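Local coordinates for protein PKS (Streptomyces sp. CNQ431, PDB 5YDA) that probably transfers acyl extender units to an acyl carrier protein, as the acyltransferase domain of a modular polyketide synthase involved in splenocin biosynthesis, at residues 252-264 / 347-359. Sequence-based numbering, arbitrary orientation.
Sequences EGLSLAAVNSPVA and DHTRRTVRFADGI
Val259 O is gripped by Ala356 N at 3.0 Å and by a water that donates to it and accepts from Asp357 N, so the start of helix 355-366 hangs from strand 254-261. This strand edges the four-stranded antiparallel sheet of the small, ferredoxin-like subdomain; helix 355-366 follows the 351-354 linker. A single parallel-type bridge centred on Val353 joins linker and strand: Val353 N donates to Ala257 O (2.9 Å), and Val353 O accepts from Val259 N nearly along the C=O axis (C=O...N angle 160°). One step earlier, Thr352 OG1 donates to Leu256 O at 2.7 Å, tilted 25° from the carbonyl plane. Its CG2, anti to the backbone N, packs against both Leu256 CG and Val259 CG2 and over one face of the Arg354 guanidinium, offset toward its rim. Arg354, bent at chi2 (-82°), brings NH2 to Val259 CG2 at 3.7 Å. Asn260 OD1 bonds to His199 NE2, beside Ser200 of a GxSxG sequence consistent with the acyltransferase nucleophile elbow, which places this end of the strand beside the probable active site. The Asn260 amide stands nearly perpendicular to the Phe355 ring, whose edge, at CD2, meets the backbone carbonyl Asn260 O in the ring plane at 3.6 Å.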
ATOM      1  N   GLU A 252       2.166  27.895 -18.429  1.00 44.00           N
ATOM      2  CA  GLU A 252       1.790  27.333 -19.699  1.00 47.01           C
ATOM      3  C   GLU A 252       2.748  26.173 -19.842  1.00 44.32           C
ATOM      4  O   GLU A 252       3.917  26.306 -19.583  1.00 44.19           O
ATOM      5  CB  GLU A 252       1.948  28.359 -20.810  1.00 49.90           C
ATOM      6  CG  GLU A 252       1.824  27.832 -22.226  1.00 55.24           C
ATOM      7  CD  GLU A 252       0.544  27.073 -22.485  1.00 63.41           C
ATOM      8  OE1 GLU A 252      -0.525  27.704 -22.507  1.00 69.25           O
ATOM      9  OE2 GLU A 252       0.603  25.847 -22.678  1.00 66.87           O
ATOM     10  N   GLY A 253       2.236  25.026 -20.230  1.00 34.54           N
ATOM     11  CA  GLY A 253       3.040  23.827 -20.306  1.00 36.20           C
ATOM     12  C   GLY A 253       3.128  23.029 -19.022  1.00 33.93           C
ATOM     13  O   GLY A 253       3.910  22.075 -18.968  1.00 31.49           O
ATOM     14  N   LEU A 254       2.348  23.371 -17.998  1.00 25.76           N
ATOM     15  CA  LEU A 254       2.386  22.669 -16.724  1.00 30.37           C
ATOM     16  C   LEU A 254       0.973  22.364 -16.258  1.00 29.37           C
ATOM     17  O   LEU A 254       0.059  23.176 -16.436  1.00 32.09           O
ATOM     18  CB  LEU A 254       3.106  23.486 -15.631  1.00 25.64           C
ATOM     19  CG  LEU A 254       4.578  23.835 -15.815  1.00 28.57           C
ATOM     20  CD1 LEU A 254       5.007  24.795 -14.729  1.00 28.33           C
ATOM     21  CD2 LEU A 254       5.459  22.603 -15.821  1.00 26.39           C
ATOM     22  N   SER A 255       0.801  21.201 -15.647  1.00 24.01           N
ATOM     23  CA  SER A 255      -0.444  20.863 -14.977  1.00 27.62           C
ATOM     24  C   SER A 255      -0.130  20.417 -13.556  1.00 26.53           C
ATOM     25  O   SER A 255       0.943  19.866 -13.275  1.00 26.33           O
ATOM     26  CB  SER A 255      -1.229  19.738 -15.705  1.00 29.98           C
ATOM     27  OG  SER A 255      -1.308  19.965 -17.105  1.00 32.33           O
ATOM     28  N   LEU A 256      -1.079  20.674 -12.669  1.00 23.46           N
ATOM     29  CA  LEU A 256      -1.051  20.122 -11.324  1.00 28.19           C
ATOM     30  C   LEU A 256      -1.384  18.631 -11.414  1.00 28.04           C
ATOM     31  O   LEU A 256      -2.532  18.259 -11.680  1.00 22.40           O
ATOM     32  CB  LEU A 256      -2.051  20.873 -10.445  1.00 24.08           C
ATOM     33  CG  LEU A 256      -2.102  20.572  -8.947  1.00 29.07           C
ATOM     34  CD1 LEU A 256      -0.735  20.818  -8.321  1.00 29.18           C
ATOM     35  CD2 LEU A 256      -3.149  21.439  -8.259  1.00 27.58           C
ATOM     36  N   ALA A 257      -0.383  17.774 -11.200  1.00 21.11           N
ATOM     37  CA  ALA A 257      -0.581  16.343 -11.397  1.00 21.96           C
ATOM     38  C   ALA A 257      -1.194  15.669 -10.168  1.00 25.21           C
ATOM     39  O   ALA A 257      -2.007  14.753 -10.310  1.00 25.13           O
ATOM     40  CB  ALA A 257       0.745  15.679 -11.772  1.00 19.01           C
ATOM     41  N   ALA A 258      -0.845  16.112  -8.958  1.00 24.65           N
ATOM     42  CA  ALA A 258      -1.360  15.480  -7.745  1.00 22.66           C
ATOM     43  C   ALA A 258      -1.342  16.484  -6.606  1.00 24.03           C
ATOM     44  O   ALA A 258      -0.415  17.293  -6.499  1.00 26.39           O
ATOM     45  CB  ALA A 258      -0.530  14.247  -7.340  1.00 17.04           C
ATOM     46  N   VAL A 259      -2.359  16.419  -5.753  1.00 22.63           N
ATOM     47  CA  VAL A 259      -2.363  17.126  -4.478  1.00 20.68           C
ATOM     48  C   VAL A 259      -2.371  16.051  -3.398  1.00 21.91           C
ATOM     49  O   VAL A 259      -3.415  15.457  -3.098  1.00 22.76           O
ATOM     50  CB  VAL A 259      -3.554  18.081  -4.349  1.00 29.24           C
ATOM     51  CG1 VAL A 259      -3.559  18.772  -2.981  1.00 24.71           C
ATOM     52  CG2 VAL A 259      -3.505  19.116  -5.468  1.00 27.12           C
ATOM     53  N   ASN A 260      -1.206  15.801  -2.804  1.00 21.34           N
ATOM     54  CA  ASN A 260      -0.980  14.604  -2.005  1.00 20.90           C
ATOM     55  C   ASN A 260      -1.161  14.803  -0.504  1.00 23.95           C
ATOM     56  O   ASN A 260      -1.668  13.896   0.164  1.00 23.92           O
ATOM     57  CB  ASN A 260       0.419  14.059  -2.297  1.00 18.93           C
ATOM     58  CG  ASN A 260       0.506  13.461  -3.687  1.00 21.66           C
ATOM     59  OD1 ASN A 260      -0.527  13.133  -4.280  1.00 19.18           O
ATOM     60  ND2 ASN A 260       1.715  13.341  -4.228  1.00 16.97           N
ATOM     61  N   SER A 261      -0.748  15.951   0.047  1.00 20.32           N
ATOM     62  CA  SER A 261      -0.893  16.280   1.463  1.00 24.44           C
ATOM     63  C   SER A 261      -0.621  17.774   1.640  1.00 31.42           C
ATOM     64  O   SER A 261      -0.174  18.438   0.688  1.00 27.94           O
ATOM     65  CB  SER A 261       0.066  15.459   2.333  1.00 21.94           C
ATOM     66  OG  SER A 261       1.331  16.093   2.399  1.00 21.33           O
ATOM     67  N   PRO A 262      -0.864  18.345   2.828  1.00 29.88           N
ATOM     68  CA  PRO A 262      -0.573  19.782   3.025  1.00 28.39           C
ATOM     69  C   PRO A 262       0.876  20.186   2.743  1.00 28.71           C
ATOM     70  O   PRO A 262       1.146  21.384   2.673  1.00 31.97           O
ATOM     71  CB  PRO A 262      -0.930  20.013   4.500  1.00 23.55           C
ATOM     72  CG  PRO A 262      -2.034  19.031   4.764  1.00 24.71           C
ATOM     73  CD  PRO A 262      -1.629  17.787   3.961  1.00 25.35           C
ATOM     74  N   VAL A 263       1.807  19.250   2.563  1.00 24.83           N
ATOM     75  CA  VAL A 263       3.190  19.613   2.278  1.00 24.98           C
ATOM     76  C   VAL A 263       3.712  18.858   1.061  1.00 27.02           C
ATOM     77  O   VAL A 263       4.920  18.618   0.955  1.00 27.53           O
ATOM     78  CB  VAL A 263       4.108  19.335   3.491  1.00 29.35           C
ATOM     79  CG1 VAL A 263       3.758  20.255   4.679  1.00 25.40           C
ATOM     80  CG2 VAL A 263       4.054  17.846   3.892  1.00 21.08           C
ATOM     81  N   ALA A 264       2.829  18.449   0.146  1.00 25.80           N
ATOM     82  CA  ALA A 264       3.292  17.635  -0.977  1.00 24.00           C
ATOM     83  C   ALA A 264       2.325  17.739  -2.149  1.00 24.58           C
ATOM     84  O   ALA A 264       1.122  17.500  -1.999  1.00 24.39           O
ATOM     85  CB  ALA A 264       3.451  16.166  -0.559  1.00 21.07           C
ATOM     86  N   ASP A 347     -10.789  10.304 -17.575  1.00 25.93           N
ATOM     87  CA  ASP A 347     -10.554  11.488 -16.747  1.00 27.82           C
ATOM     88  C   ASP A 347      -9.563  11.197 -15.628  1.00 30.37           C
ATOM     89  O   ASP A 347      -8.731  12.046 -15.283  1.00 28.55           O
ATOM     90  CB  ASP A 347     -11.868  11.987 -16.140  1.00 29.57           C
ATOM     91  CG  ASP A 347     -12.763  12.662 -17.152  1.00 35.74           C
ATOM     92  OD1 ASP A 347     -12.260  13.091 -18.211  1.00 38.45           O
ATOM     93  OD2 ASP A 347     -13.975  12.769 -16.878  1.00 43.91           O
ATOM     94  N   HIS A 348      -9.658  10.009 -15.028  1.00 27.64           N
ATOM     95  CA  HIS A 348      -8.767   9.667 -13.933  1.00 28.89           C
ATOM     96  C   HIS A 348      -7.307   9.814 -14.345  1.00 29.51           C
ATOM     97  O   HIS A 348      -6.490  10.339 -13.578  1.00 27.91           O
ATOM     98  CB  HIS A 348      -9.048   8.243 -13.451  1.00 25.49           C
ATOM     99  CG  HIS A 348      -8.058   7.764 -12.442  1.00 28.82           C
ATOM    100  ND1 HIS A 348      -6.983   6.969 -12.778  1.00 25.71           N
ATOM    101  CD2 HIS A 348      -7.952   8.003 -11.112  1.00 25.52           C
ATOM    102  CE1 HIS A 348      -6.263   6.730 -11.695  1.00 25.17           C
ATOM    103  NE2 HIS A 348      -6.832   7.343 -10.671  1.00 22.71           N
ATOM    104  N   THR A 349      -6.976   9.398 -15.573  1.00 26.13           N
ATOM    105  CA  THR A 349      -5.609   9.450 -16.077  1.00 25.51           C
ATOM    106  C   THR A 349      -5.196  10.858 -16.497  1.00 26.89           C
ATOM    107  O   THR A 349      -4.009  11.203 -16.417  1.00 26.60           O
ATOM    108  CB  THR A 349      -5.471   8.452 -17.237  1.00 30.29           C
ATOM    109  OG1 THR A 349      -5.398   7.123 -16.696  1.00 35.13           O
ATOM    110  CG2 THR A 349      -4.235   8.723 -18.125  1.00 20.57           C
ATOM    111  N   ARG A 350      -6.148  11.694 -16.909  1.00 25.36           N
ATOM    112  CA  ARG A 350      -5.816  13.049 -17.334  1.00 29.48           C
ATOM    113  C   ARG A 350      -5.770  14.042 -16.173  1.00 27.03           C
ATOM    114  O   ARG A 350      -4.969  14.980 -16.197  1.00 24.11           O
ATOM    115  CB  ARG A 350      -6.830  13.523 -18.381  1.00 27.72           C
ATOM    116  CG  ARG A 350      -6.713  14.986 -18.764  1.00 26.86           C
ATOM    117  CD  ARG A 350      -5.384  15.286 -19.423  1.00 30.98           C
ATOM    118  NE  ARG A 350      -5.236  16.707 -19.730  1.00 34.34           N
ATOM    119  CZ  ARG A 350      -4.975  17.659 -18.828  1.00 36.56           C
ATOM    120  NH1 ARG A 350      -4.835  17.364 -17.538  1.00 29.88           N
ATOM    121  NH2 ARG A 350      -4.862  18.918 -19.220  1.00 29.41           N
ATOM    122  N   ARG A 351      -6.596  13.852 -15.159  1.00 25.63           N
ATOM    123  CA  ARG A 351      -6.868  14.890 -14.181  1.00 25.05           C
ATOM    124  C   ARG A 351      -6.061  14.701 -12.902  1.00 28.85           C
ATOM    125  O   ARG A 351      -5.502  13.632 -12.618  1.00 25.89           O
ATOM    126  CB  ARG A 351      -8.365  14.933 -13.864  1.00 23.07           C
ATOM    127  CG  ARG A 351      -9.162  15.543 -15.036  1.00 30.93           C
ATOM    128  CD  ARG A 351     -10.652  15.598 -14.794  1.00 41.41           C
ATOM    129  NE  ARG A 351     -11.023  16.240 -13.530  1.00 50.16           N
ATOM    130  CZ  ARG A 351     -12.269  16.254 -13.054  1.00 54.36           C
ATOM    131  NH1 ARG A 351     -13.244  15.669 -13.746  1.00 48.71           N
ATOM    132  NH2 ARG A 351     -12.547  16.843 -11.894  1.00 50.01           N
ATOM    133  N   THR A 352      -6.005  15.784 -12.137  1.00 27.66           N
ATOM    134  CA  THR A 352      -5.260  15.826 -10.896  1.00 24.84           C
ATOM    135  C   THR A 352      -5.648  14.677  -9.978  1.00 22.84           C
ATOM    136  O   THR A 352      -6.832  14.381  -9.786  1.00 23.69           O
ATOM    137  CB  THR A 352      -5.521  17.171 -10.208  1.00 29.69           C
ATOM    138  OG1 THR A 352      -5.209  18.237 -11.125  1.00 27.00           O
ATOM    139  CG2 THR A 352      -4.668  17.305  -8.927  1.00 22.87           C
ATOM    140  N   VAL A 353      -4.635  14.021  -9.418  1.00 19.38           N
ATOM    141  CA  VAL A 353      -4.856  13.053  -8.346  1.00 21.85           C
ATOM    142  C   VAL A 353      -5.166  13.833  -7.064  1.00 25.07           C
ATOM    143  O   VAL A 353      -4.275  14.429  -6.446  1.00 23.40           O
ATOM    144  CB  VAL A 353      -3.644  12.124  -8.167  1.00 18.01           C
ATOM    145  CG1 VAL A 353      -3.859  11.172  -7.022  1.00 15.65           C
ATOM    146  CG2 VAL A 353      -3.383  11.331  -9.453  1.00 20.01           C
ATOM    147  N   ARG A 354      -6.434  13.833  -6.665  1.00 21.79           N
ATOM    148  CA  ARG A 354      -6.850  14.456  -5.411  1.00 21.30           C
ATOM    149  C   ARG A 354      -6.695  13.471  -4.245  1.00 23.31           C
ATOM    150  O   ARG A 354      -7.652  13.087  -3.572  1.00 21.72           O
ATOM    151  CB  ARG A 354      -8.284  14.956  -5.526  1.00 25.79           C
ATOM    152  CG  ARG A 354      -8.528  15.918  -6.694  1.00 29.00           C
ATOM    153  CD  ARG A 354      -8.116  17.332  -6.324  1.00 38.05           C
ATOM    154  NE  ARG A 354      -7.974  18.201  -7.495  1.00 44.28           N
ATOM    155  CZ  ARG A 354      -7.442  19.421  -7.460  1.00 45.04           C
ATOM    156  NH1 ARG A 354      -7.349  20.144  -8.573  1.00 45.61           N
ATOM    157  NH2 ARG A 354      -7.004  19.915  -6.307  1.00 39.84           N
ATOM    158  N   PHE A 355      -5.449  13.080  -3.977  1.00 21.01           N
ATOM    159  CA  PHE A 355      -5.237  12.070  -2.941  1.00 22.31           C
ATOM    160  C   PHE A 355      -5.515  12.618  -1.536  1.00 24.03           C
ATOM    161  O   PHE A 355      -6.158  11.947  -0.719  1.00 23.24           O
ATOM    162  CB  PHE A 355      -3.818  11.514  -3.012  1.00 18.93           C
ATOM    163  CG  PHE A 355      -3.586  10.406  -2.040  1.00 23.58           C
ATOM    164  CD1 PHE A 355      -4.011   9.121  -2.331  1.00 17.06           C
ATOM    165  CD2 PHE A 355      -2.976  10.650  -0.818  1.00 21.35           C
ATOM    166  CE1 PHE A 355      -3.815   8.104  -1.436  1.00 20.25           C
ATOM    167  CE2 PHE A 355      -2.776   9.626   0.078  1.00 23.92           C
ATOM    168  CZ  PHE A 355      -3.197   8.349  -0.229  1.00 21.58           C
ATOM    169  N   ALA A 356      -5.009  13.817  -1.223  1.00 22.04           N
ATOM    170  CA  ALA A 356      -5.194  14.375   0.117  1.00 24.16           C
ATOM    171  C   ALA A 356      -6.676  14.514   0.461  1.00 24.99           C
ATOM    172  O   ALA A 356      -7.106  14.150   1.565  1.00 23.16           O
ATOM    173  CB  ALA A 356      -4.490  15.730   0.228  1.00 21.20           C
ATOM    174  N   ASP A 357      -7.473  15.044  -0.477  1.00 22.91           N
ATOM    175  CA  ASP A 357      -8.917  15.085  -0.275  1.00 23.07           C
ATOM    176  C   ASP A 357      -9.491  13.682  -0.122  1.00 23.71           C
ATOM    177  O   ASP A 357     -10.365  13.446   0.726  1.00 25.66           O
ATOM    178  CB  ASP A 357      -9.589  15.811  -1.439  1.00 25.27           C
ATOM    179  CG  ASP A 357      -9.212  17.271  -1.503  1.00 30.64           C
ATOM    180  OD1 ASP A 357      -8.924  17.855  -0.434  1.00 30.67           O
ATOM    181  OD2 ASP A 357      -9.186  17.832  -2.619  1.00 31.65           O
ATOM    182  N   GLY A 358      -9.024  12.738  -0.944  1.00 23.12           N
ATOM    183  CA  GLY A 358      -9.498  11.372  -0.817  1.00 21.83           C
ATOM    184  C   GLY A 358      -9.252  10.796   0.565  1.00 25.59           C
ATOM    185  O   GLY A 358     -10.122  10.130   1.130  1.00 22.76           O
ATOM    186  N   ILE A 359      -8.061  11.049   1.131  1.00 18.88           N
ATOM    187  CA  ILE A 359      -7.750  10.558   2.474  1.00 21.21           C
ATOM    188  C   ILE A 359      -8.706  11.159   3.504  1.00 26.96           C
ATOM    189  O   ILE A 359      -9.182  10.468   4.413  1.00 25.00           O
ATOM    190  CB  ILE A 359      -6.280  10.860   2.824  1.00 23.27           C
ATOM    191  CG1 ILE A 359      -5.374   9.793   2.247  1.00 26.11           C
ATOM    192  CG2 ILE A 359      -6.090  10.845   4.302  1.00 24.84           C
ATOM    193  CD1 ILE A 359      -5.546   8.456   2.941  1.00 25.91           C
TER
HETATM  194  O   HOH W   1      -6.362  16.369  -2.837  1.00 24.71           O